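PDB 2CVH: DNA repair and recombination protein RadB from Thermococcus kodakarensis, which probably takes part in DNA repair and homologous recombination, binding DNA and ATP with very weak ATPase activity and without promoting strand exchange. Local coordinates for residues A[16-19]-A[20-23]; A[55-59]-A[60-64]; A[129-132]-A[133-137]. One frame throughout, in Å; residues are numbered along the deposited sequence.

Contact 1. Residues A[16-19]-A[20-23]; sequences GFAP and GVLT
Phe17 and Thr23 cross at about a right angle, with the methyl of the threonine at the rim of the phenyl ring. Thr23 CG2 lies 3.8 Å from Phe17 CE1, near the plane of the ring, and Thr23 CB also sits in that plane, so the aromatic edge meets the threonine. In Thr23, CG2 stands anti to the backbone N while OG1 is anti to the carbonyl carbon (chi1 -62°), which separates the apolar branch that meets the ring from the hydroxyl that meets water.

Between these residues the chain reverses through a type II beta turn from Ala18 to Val21, with Gly20 at a positive phi of 77°. A CB at Gly20 would clash with Pro19 O. Ala18 CB presses on Val21 CG2 at 3.4 Å, tighter than usual for two carbons.

Two waters link the two arms. One accepts from Ala18 N and donates to Thr23 OG1, 2.6 Å from the water. The other donates to Ala18 O and to Val21 O, each 2.7 Å from it, and accepts from Thr23 OG1. Phe17 also packs on Leu36 and Thr40 of helix 33-44, whose first residues, Lys33 and Thr34, belong to the predicted ATP-binding site. No direct hydrogen bond joins 16-19 to 20-23; Ala18 N, Ala18 O and Val21 O are linked through water and Thr23 OG1, so the waters are probably part of the turn's structure.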
loop_
_atom_site.group_PDB
_atom_site.type_symbol
_atom_site.label_atom_id
_atom_site.label_comp_id
_atom_site.label_asym_id
_atom_site.label_seq_id
_atom_site.Cartn_x
_atom_site.Cartn_y
_atom_site.Cartn_z
ATOM N N GLY A 16 -3.355 10.644 -7.669
ATOM C CA GLY A 16 -2.662 9.395 -7.460
ATOM C C GLY A 16 -2.058 9.482 -6.089
ATOM O O GLY A 16 -2.370 10.392 -5.341
ATOM N N PHE A 17 -1.196 8.548 -5.749
ATOM C CA PHE A 17 -0.572 8.565 -4.453
ATOM C C PHE A 17 0.370 9.757 -4.340
ATOM O O PHE A 17 0.990 10.162 -5.329
ATOM C CB PHE A 17 0.143 7.251 -4.220
ATOM C CG PHE A 17 -0.787 6.084 -4.041
ATOM C CD1 PHE A 17 -1.202 5.700 -2.778
ATOM C CD2 PHE A 17 -1.194 5.323 -5.145
ATOM C CE1 PHE A 17 -1.999 4.574 -2.598
ATOM C CE2 PHE A 17 -1.996 4.185 -4.979
ATOM C CZ PHE A 17 -2.398 3.811 -3.696
ATOM N N ALA A 18 0.419 10.340 -3.141
ATOM C CA ALA A 18 1.221 11.523 -2.838
ATOM C C ALA A 18 2.666 11.235 -2.477
ATOM O O ALA A 18 2.949 10.379 -1.639
ATOM C CB ALA A 18 0.586 12.298 -1.726
ATOM N N PRO A 19 3.601 11.962 -3.103
ATOM C CA PRO A 19 5.015 11.761 -2.817
ATOM C C PRO A 19 5.385 12.358 -1.474
ATOM O O PRO A 19 4.811 13.357 -1.055
ATOM C CB PRO A 19 5.699 12.495 -3.972
ATOM C CG PRO A 19 4.767 13.591 -4.297
ATOM C CD PRO A 19 3.420 12.924 -4.212
ATOM N N GLY A 20 6.313 11.713 -0.780
ATOM C CA GLY A 20 6.764 12.236 0.488
ATOM C C GLY A 20 5.847 12.013 1.650
ATOM O O GLY A 20 6.013 12.669 2.679
ATOM N N VAL A 21 4.855 11.137 1.492
ATOM C CA VAL A 21 3.928 10.829 2.587
ATOM C C VAL A 21 3.607 9.342 2.598
ATOM O O VAL A 21 3.908 8.622 1.626
ATOM C CB VAL A 21 2.593 11.648 2.520
ATOM C CG1 VAL A 21 2.887 13.160 2.555
ATOM C CG2 VAL A 21 1.804 11.294 1.301
ATOM N N LEU A 22 3.140 8.862 3.748
ATOM C CA LEU A 22 2.761 7.474 3.880
ATOM C C LEU A 22 1.252 7.393 3.701
ATOM O O LEU A 22 0.504 8.106 4.373
ATOM C CB LEU A 22 3.113 6.903 5.240
ATOM C CG LEU A 22 4.556 6.833 5.744
ATOM C CD1 LEU A 22 4.663 5.661 6.702
ATOM C CD2 LEU A 22 5.543 6.654 4.630
ATOM N N THR A 23 0.823 6.644 2.692
ATOM C CA THR A 23 -0.588 6.432 2.452
ATOM C C THR A 23 -0.852 5.003 2.900
ATOM O O THR A 23 -0.137 4.084 2.500
ATOM C CB THR A 23 -0.970 6.563 0.967
ATOM O OG1 THR A 23 -0.683 7.892 0.499
ATOM C CG2 THR A 23 -2.484 6.285 0.779
HETATM O O HOH W 1 -1.642 9.485 -1.333
HETATM O O HOH W 2 2.001 8.201 -0.304
#

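Contact 2. Residues A[55-59]-A[60-64]; sequences GGFSP and ERLVQ
Ser58 meets Arg61 across the first turn of helix 59-67, and its side chain can be followed outward atom by atom. CB of Ser58 rests 3.6 Å from Arg61 CB, a carbon-to-carbon contact at the foot of both side chains. One bond further, Ser58 OG stands anti to its own backbone N (chi1 175°), a rotation that brings it up to the start of the helix. There Ser58 OG accepts from Arg61 N at 3.3 Å, with an N-H...O angle of 160°. Ser58 OG also has Arg61 CB beside it and Glu60 OE1 3.7 Å away.

This is an N-cap: a serine just ahead of the helix takes up a backbone N-H that has no carbonyl of a preceding turn to bind. The main chain continues the pattern, since Leu62 N donates to Ser58 O at 3.0 Å and Val63 N to Pro59 O at 2.8 Å. Beyond CB, Arg61 leads away from the cap, and its NH2 binds Thr212 O. Phe57 CZ approaches the buried Leu62 obliquely, 4.3 Å from Leu62 CD2, and both side chains pack on Leu38 of helix 33-44 and Leu77 of helix 73-79.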
loop_
_atom_site.group_PDB
_atom_site.type_symbol
_atom_site.label_atom_id
_atom_site.label_comp_id
_atom_site.label_asym_id
_atom_site.label_seq_id
_atom_site.Cartn_x
_atom_site.Cartn_y
_atom_site.Cartn_z
ATOM N N GLY A 55 3.593 -12.296 1.573
ATOM C CA GLY A 55 3.502 -13.154 0.408
ATOM C C GLY A 55 2.296 -12.783 -0.437
ATOM O O GLY A 55 1.672 -13.646 -1.046
ATOM N N GLY A 56 1.950 -11.496 -0.451
ATOM C CA GLY A 56 0.829 -11.026 -1.248
ATOM C C GLY A 56 1.222 -10.651 -2.667
ATOM O O GLY A 56 0.362 -10.378 -3.499
ATOM N N PHE A 57 2.522 -10.645 -2.959
ATOM C CA PHE A 57 3.018 -10.282 -4.290
ATOM C C PHE A 57 3.043 -11.471 -5.241
ATOM O O PHE A 57 3.601 -12.522 -4.925
ATOM C CB PHE A 57 4.416 -9.664 -4.212
ATOM C CG PHE A 57 4.982 -9.321 -5.549
ATOM C CD1 PHE A 57 5.726 -10.249 -6.264
ATOM C CD2 PHE A 57 4.735 -8.085 -6.118
ATOM C CE1 PHE A 57 6.216 -9.941 -7.541
ATOM C CE2 PHE A 57 5.221 -7.766 -7.393
ATOM C CZ PHE A 57 5.961 -8.694 -8.106
ATOM N N SER A 58 2.483 -11.285 -6.426
ATOM C CA SER A 58 2.436 -12.371 -7.409
ATOM C C SER A 58 3.016 -11.944 -8.732
ATOM O O SER A 58 2.458 -11.070 -9.387
ATOM C CB SER A 58 0.999 -12.851 -7.647
ATOM O OG SER A 58 0.976 -13.820 -8.671
ATOM N N PRO A 59 4.156 -12.559 -9.131
ATOM C CA PRO A 59 4.874 -12.293 -10.381
ATOM C C PRO A 59 3.962 -12.499 -11.572
ATOM O O PRO A 59 3.896 -11.646 -12.460
ATOM C CB PRO A 59 5.994 -13.334 -10.351
ATOM C CG PRO A 59 6.316 -13.439 -8.898
ATOM C CD PRO A 59 4.931 -13.488 -8.277
ATOM N N GLU A 60 3.231 -13.617 -11.554
ATOM C CA GLU A 60 2.283 -13.972 -12.626
ATOM C C GLU A 60 1.188 -12.934 -12.799
ATOM O O GLU A 60 0.825 -12.572 -13.931
ATOM C CB GLU A 60 1.617 -15.313 -12.341
ATOM C CG GLU A 60 2.516 -16.492 -12.542
ATOM C CD GLU A 60 3.237 -16.928 -11.287
ATOM O OE1 GLU A 60 3.326 -16.158 -10.304
ATOM O OE2 GLU A 60 3.728 -18.069 -11.298
ATOM N N ARG A 61 0.651 -12.476 -11.662
ATOM C CA ARG A 61 -0.403 -11.463 -11.645
ATOM C C ARG A 61 0.124 -10.154 -12.251
ATOM O O ARG A 61 -0.560 -9.521 -13.075
ATOM C CB ARG A 61 -0.920 -11.271 -10.211
ATOM C CG ARG A 61 -2.126 -10.358 -10.068
ATOM C CD ARG A 61 -3.335 -10.866 -10.856
ATOM N NE ARG A 61 -4.527 -10.086 -10.537
ATOM C CZ ARG A 61 -5.223 -9.369 -11.412
ATOM N NH1 ARG A 61 -4.869 -9.322 -12.691
ATOM N NH2 ARG A 61 -6.253 -8.651 -10.991
ATOM N N LEU A 62 1.356 -9.777 -11.893
ATOM C CA LEU A 62 1.962 -8.568 -12.453
ATOM C C LEU A 62 2.218 -8.753 -13.956
ATOM O O LEU A 62 2.039 -7.828 -14.747
ATOM C CB LEU A 62 3.262 -8.233 -11.735
ATOM C CG LEU A 62 3.884 -6.960 -12.315
ATOM C CD1 LEU A 62 3.140 -5.730 -11.788
ATOM C CD2 LEU A 62 5.352 -6.896 -11.970
ATOM N N VAL A 63 2.680 -9.945 -14.336
ATOM C CA VAL A 63 2.922 -10.295 -15.748
ATOM C C VAL A 63 1.591 -10.166 -16.506
ATOM O O VAL A 63 1.522 -9.551 -17.569
ATOM C CB VAL A 63 3.432 -11.767 -15.885
ATOM C CG1 VAL A 63 3.484 -12.189 -17.340
ATOM C CG2 VAL A 63 4.796 -11.903 -15.246
ATOM N N GLN A 64 0.531 -10.745 -15.941
ATOM C CA GLN A 64 -0.795 -10.676 -16.546
ATOM C C GLN A 64 -1.162 -9.225 -16.715
ATOM O O GLN A 64 -1.454 -8.764 -17.822
ATOM C CB GLN A 64 -1.825 -11.361 -15.658
ATOM C CG GLN A 64 -3.233 -11.356 -16.247
ATOM C CD GLN A 64 -4.224 -12.166 -15.422
ATOM O OE1 GLN A 64 -5.017 -12.942 -15.970
ATOM N NE2 GLN A 64 -4.188 -11.989 -14.105
#

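Contact 3. Residues A[129-132]-A[133-137]; sequences AELS and RQLQV
Successive i to i+4 backbone bonds run from Arg133 N to Ala129 O, Gln134 N to Glu130 O, Leu135 N to Leu131 O and Gln136 N to Ser132 O, the third being nearly linear at 2.9 Å with an N-H...O angle of 173°.

On this regular helix Gln134 folds back over the preceding turn. Its CG is anti to the carbonyl carbon (chi1 -65°) and the chain runs extended beyond, carrying Gln134 NE2 to 3.2 Å from Glu130 O. That donor stands above the carbonyl plane, 64° out of it, and Gln134 N reaches the same oxygen from the opposite face, so two N-H groups of one residue grip a single acceptor. Gln134 NE2 also makes a weak bond of 3.4 Å to Glu130 OE2, which has Arg92 of helix 90-101 as a distant, weak ionic partner. An alanine here would remove the amide, and Glu130 O would probably keep just the backbone donor of the pair while the carboxylate of Glu130 lost a weak restraint.

Arg133 bends at both chi2 and chi3, laying its guanidinium across the turn so that Ala129 O lies over one face, offset toward the rim. Arg133 NH2 is 3.7 Å from Ala129 CB. The Glu130 carboxylate is turned steeply against the guanidinium, and Glu130 OE1 stays 4.2 Å from Arg133 NE, too far apart for a salt bridge.

Leu131 and Leu135 pack one turn apart, CG of Leu131 to CD1 of Leu135 at 4.0 Å, and both touch Leu172 of helix 170-174. In the beta-alpha-beta unit of strand 106-112, helix 128-145 and strand 149-153, the Gln134 amide thus adds a side-chain bond to a helix carbonyl, while Arg133 lies over Ala129 O without its guanidinium bonding to it; the charges of Glu130 and Arg133 probably attract only loosely.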
loop_
_atom_site.group_PDB
_atom_site.type_symbol
_atom_site.label_atom_id
_atom_site.label_comp_id
_atom_site.label_asym_id
_atom_site.label_seq_id
_atom_site.Cartn_x
_atom_site.Cartn_y
_atom_site.Cartn_z
ATOM N N ALA A 129 6.438 0.766 19.688
ATOM C CA ALA A 129 7.504 1.717 19.375
ATOM C C ALA A 129 8.355 1.222 18.191
ATOM O O ALA A 129 8.940 2.012 17.442
ATOM C CB ALA A 129 8.377 1.946 20.600
ATOM N N GLU A 130 8.434 -0.094 18.042
ATOM C CA GLU A 130 9.183 -0.707 16.950
ATOM C C GLU A 130 8.462 -0.402 15.637
ATOM O O GLU A 130 9.093 -0.234 14.588
ATOM C CB GLU A 130 9.284 -2.220 17.170
ATOM C CG GLU A 130 10.696 -2.706 17.453
ATOM C CD GLU A 130 11.613 -2.589 16.246
ATOM O OE1 GLU A 130 12.834 -2.431 16.451
ATOM O OE2 GLU A 130 11.116 -2.656 15.098
ATOM N N LEU A 131 7.133 -0.360 15.706
ATOM C CA LEU A 131 6.315 -0.039 14.552
ATOM C C LEU A 131 6.620 1.413 14.199
ATOM O O LEU A 131 6.891 1.736 13.043
ATOM C CB LEU A 131 4.830 -0.207 14.884
ATOM C CG LEU A 131 3.827 0.244 13.815
ATOM C CD1 LEU A 131 4.079 -0.500 12.509
ATOM C CD2 LEU A 131 2.398 0.024 14.309
ATOM N N SER A 132 6.639 2.267 15.218
ATOM C CA SER A 132 6.935 3.689 15.044
ATOM C C SER A 132 8.336 3.890 14.459
ATOM O O SER A 132 8.581 4.854 13.733
ATOM C CB SER A 132 6.803 4.417 16.384
ATOM O OG SER A 132 5.498 4.253 16.914
ATOM N N ARG A 133 9.246 2.982 14.796
ATOM C CA ARG A 133 10.615 3.001 14.281
ATOM C C ARG A 133 10.532 2.880 12.758
ATOM O O ARG A 133 11.054 3.711 12.013
ATOM C CB ARG A 133 11.381 1.774 14.803
ATOM C CG ARG A 133 12.796 2.046 15.312
ATOM C CD ARG A 133 12.762 2.565 16.750
ATOM N NE ARG A 133 12.353 1.535 17.707
ATOM C CZ ARG A 133 12.124 1.760 18.997
ATOM N NH1 ARG A 133 12.254 2.983 19.498
ATOM N NH2 ARG A 133 11.801 0.754 19.797
ATOM N N GLN A 134 9.850 1.825 12.322
ATOM C CA GLN A 134 9.647 1.518 10.913
ATOM C C GLN A 134 8.924 2.622 10.153
ATOM O O GLN A 134 9.388 3.077 9.114
ATOM C CB GLN A 134 8.882 0.199 10.796
ATOM C CG GLN A 134 9.689 -0.973 11.331
ATOM C CD GLN A 134 8.906 -2.264 11.441
ATOM O OE1 GLN A 134 8.462 -2.826 10.439
ATOM N NE2 GLN A 134 8.749 -2.754 12.669
ATOM N N LEU A 135 7.792 3.063 10.685
ATOM C CA LEU A 135 7.017 4.106 10.040
ATOM C C LEU A 135 7.869 5.348 9.869
ATOM O O LEU A 135 7.902 5.944 8.791
ATOM C CB LEU A 135 5.732 4.390 10.825
ATOM C CG LEU A 135 4.672 3.272 10.763
ATOM C CD1 LEU A 135 3.477 3.629 11.636
ATOM C CD2 LEU A 135 4.206 3.025 9.317
ATOM N N GLN A 136 8.625 5.699 10.905
ATOM C CA GLN A 136 9.493 6.864 10.820
ATOM C C GLN A 136 10.565 6.681 9.753
ATOM O O GLN A 136 10.857 7.624 9.011
ATOM C CB GLN A 136 10.123 7.197 12.174
ATOM C CG GLN A 136 9.255 8.124 13.014
ATOM C CD GLN A 136 8.699 9.293 12.200
ATOM O OE1 GLN A 136 7.481 9.435 12.054
ATOM N NE2 GLN A 136 9.592 10.124 11.653
ATOM N N VAL A 137 11.156 5.488 9.676
ATOM C CA VAL A 137 12.164 5.235 8.650
ATOM C C VAL A 137 11.508 5.368 7.270
ATOM O O VAL A 137 12.050 6.022 6.377
ATOM C CB VAL A 137 12.833 3.848 8.822
ATOM C CG1 VAL A 137 13.841 3.579 7.685
ATOM C CG2 VAL A 137 13.546 3.795 10.159
#

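In the fold
All three contacts are local and belong to one RecA-like ATPase fold, but their settings differ. Contact 1 is buried, its centre about 10 Å from that of the chain, where a loop enters the central strand 22-26. Contact 2 lies at the surface on the far side of the chain's centre, with its centre about 23 Å from that of contact 1, and contact 3 is partly buried on helix 128-145. Contacts 1 and 3 meet directly, Leu22 CD1 being 3.7 Å from Leu135 CD2, so strand and helix pack together; contact 2 touches neither. Waters bridge the turn of contact 1, a serine hydroxyl caps the helix in contact 2, and an amide binds a mid-helix carbonyl in contact 3.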